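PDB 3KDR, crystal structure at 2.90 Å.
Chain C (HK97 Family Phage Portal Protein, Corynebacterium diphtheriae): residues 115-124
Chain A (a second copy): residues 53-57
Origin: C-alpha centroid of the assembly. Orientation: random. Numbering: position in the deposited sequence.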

# COMPACT_ATOMS: atom_id res chain seq x y z
N ASP C 115 36.60 -4.04 -57.64
CA ASP C 115 37.66 -3.22 -57.05
C ASP C 115 37.26 -2.79 -55.63
O ASP C 115 36.14 -2.29 -55.41
CB ASP C 115 37.83 -1.99 -57.94
CG ASP C 115 39.10 -1.18 -57.67
OD1 ASP C 115 39.42 -0.33 -58.54
OD2 ASP C 115 39.75 -1.34 -56.62
N PRO C 116 38.14 -2.95 -54.65
CA PRO C 116 37.81 -2.55 -53.30
C PRO C 116 37.24 -1.15 -53.25
O PRO C 116 36.44 -0.80 -52.39
CB PRO C 116 39.16 -2.53 -52.61
CG PRO C 116 39.93 -3.45 -53.30
CD PRO C 116 39.52 -3.42 -54.72
N MSE C 117 37.66 -0.35 -54.20
CA MSE C 117 37.39 1.03 -54.13
C MSE C 117 36.00 1.34 -54.61
O MSE C 117 35.58 2.47 -54.57
CB MSE C 117 38.37 1.70 -55.02
CG MSE C 117 38.52 3.13 -54.69
SE MSE C 117 40.09 3.37 -53.65
CE MSE C 117 41.35 3.60 -55.24
N GLU C 118 35.29 0.34 -55.11
CA GLU C 118 34.01 0.60 -55.71
C GLU C 118 33.01 0.38 -54.62
O GLU C 118 31.80 0.38 -54.87
CB GLU C 118 33.72 -0.36 -56.87
CG GLU C 118 34.11 0.07 -58.34
CD GLU C 118 34.14 1.63 -58.62
OE1 GLU C 118 33.07 2.27 -58.88
OE2 GLU C 118 35.26 2.21 -58.63
N VAL C 119 33.49 0.20 -53.39
CA VAL C 119 32.64 -0.29 -52.33
C VAL C 119 33.04 0.33 -51.01
O VAL C 119 34.19 0.63 -50.83
CB VAL C 119 32.79 -1.84 -52.28
CG1 VAL C 119 33.69 -2.27 -51.17
CG2 VAL C 119 31.46 -2.50 -52.21
N CYS C 120 32.09 0.50 -50.10
CA CYS C 120 32.44 0.90 -48.71
C CYS C 120 31.73 0.10 -47.68
O CYS C 120 30.52 0.11 -47.64
CB CYS C 120 32.08 2.33 -48.46
SG CYS C 120 32.28 2.93 -46.77
N ILE C 121 32.48 -0.59 -46.84
CA ILE C 121 31.89 -1.57 -45.96
C ILE C 121 32.01 -1.11 -44.56
O ILE C 121 33.10 -0.76 -44.16
CB ILE C 121 32.60 -2.90 -46.08
CG1 ILE C 121 32.14 -3.56 -47.36
CG2 ILE C 121 32.30 -3.79 -44.84
CD1 ILE C 121 33.02 -4.70 -47.77
N PHE C 122 30.92 -1.19 -43.81
CA PHE C 122 30.83 -0.70 -42.45
C PHE C 122 30.78 -1.86 -41.48
O PHE C 122 30.05 -2.79 -41.69
CB PHE C 122 29.53 0.01 -42.28
CG PHE C 122 29.39 1.23 -43.10
CD1 PHE C 122 29.74 2.44 -42.57
CD2 PHE C 122 28.83 1.20 -44.36
CE1 PHE C 122 29.59 3.61 -43.27
CE2 PHE C 122 28.67 2.37 -45.07
CZ PHE C 122 29.05 3.57 -44.51
N VAL C 123 31.51 -1.76 -40.38
CA VAL C 123 31.50 -2.79 -39.33
C VAL C 123 30.77 -2.27 -38.10
O VAL C 123 31.03 -1.18 -37.64
CB VAL C 123 32.92 -3.11 -38.90
CG1 VAL C 123 32.94 -4.00 -37.73
CG2 VAL C 123 33.70 -3.72 -40.05
N GLY C 124 29.87 -3.06 -37.55
CA GLY C 124 28.97 -2.54 -36.54
C GLY C 124 29.60 -2.46 -35.19
O GLY C 124 30.77 -2.27 -35.10
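Chain A, residues 53-57: GAATM

The segment of chain A from G53(A) to M57(A) has no regular secondary structure. It lies along the place where chain C passes from a short 3-10 turn, residues 116-118, into the strand 119-123. The two stretches together bury 351 Å² between them, and on the chain A side A55(A) and A54(A) contribute most, covering 80 and 68 Å². Both have phi near -120° with a negative psi, -32° at A54(A) and -48° at A55(A), whereas T56(A) and M57(A) are extended. The CA atoms of A54(A) and A55(A) lie nearest those of M117(C) and P116(C), at 5.0 and 4.7 Å, and T56(A) CA lies 5.3 Å from I121(C) CA. From A55(A) onward chain A therefore runs in the same general direction as the strand, from the turn toward V123(C).

A55(A) is the centre of the contact. Its methyl group points toward chain C and is received where turn and strand meet: A55(A) CB lies 3.4 Å from V119(C) CG1, 3.9 Å from P116(C) CB and 3.4 Å from the carbonyl oxygen P116(C) O. That carbonyl also accepts the backbone hydrogen bond from V119(C) N, at 3.3 Å from P116(C) O, which links the first residue of the turn to the first of the strand. The backbone of A55(A) supplies the polar link between the stretches. I121(C) N donates to A55(A) O at 2.9 Å, with an N-H...O angle of 150°, so the strand is tied to chain A by one main-chain hydrogen bond.

A54(A) packs on the turn itself. A54(A) CB is 3.5 Å from P116(C) CB and 3.9 Å from the selenium, SE, of selenomethionine M117(C). Both are apolar contacts, of carbon with carbon and of carbon with selenium. Its carbonyl is less comfortably placed: A54(A) O lies 3.2 Å from P116(C) O and 3.4 Å from V119(C) O. All three oxygens are acceptors, and neither pair can form a hydrogen bond.

Farther along, T56(A) covers 47 Å², and its CA-to-CB bond points toward the strand. T56(A) CB comes within 4.0 Å of I121(C) CB, and the hydroxyl oxygen T56(A) OG1 lies 4.0 Å from V123(C) CG2, a van der Waals approach. The CA-to-CB bonds of I121(C) and V123(C) point toward chain A, while that of the intervening F122(C) points away, the alternation expected of a strand. At the far end, the CA-to-CB bond of selenomethionine M57(A) is directed away from chain C.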

# COMPACT_ATOMS: atom_id res chain seq x y z
N GLY A 53 43.19 2.41 -46.87
CA GLY A 53 42.83 1.19 -47.55
C GLY A 53 41.52 1.48 -48.16
O GLY A 53 41.04 2.57 -48.04
N ALA A 54 40.90 0.48 -48.77
CA ALA A 54 39.87 0.76 -49.74
C ALA A 54 38.49 0.20 -49.49
O ALA A 54 37.50 0.86 -49.92
CB ALA A 54 40.34 0.39 -51.14
N ALA A 55 38.33 -0.96 -48.87
CA ALA A 55 36.92 -1.41 -48.79
C ALA A 55 36.45 -1.58 -47.36
O ALA A 55 35.36 -1.12 -47.04
CB ALA A 55 36.68 -2.65 -49.60
N THR A 56 37.27 -2.28 -46.56
CA THR A 56 37.12 -2.33 -45.13
C THR A 56 38.46 -2.40 -44.38
O THR A 56 39.43 -2.92 -44.91
CB THR A 56 36.25 -3.50 -44.69
OG1 THR A 56 36.03 -3.40 -43.26
CG2 THR A 56 36.91 -4.83 -45.06
N MSE A 57 38.50 -1.82 -43.18
CA MSE A 57 39.72 -1.67 -42.41
C MSE A 57 39.32 -1.43 -41.01
O MSE A 57 38.20 -1.00 -40.74
CB MSE A 57 40.54 -0.42 -42.76
CG MSE A 57 40.24 0.21 -44.09
SE MSE A 57 38.72 1.33 -43.96
CE MSE A 57 39.12 1.88 -42.18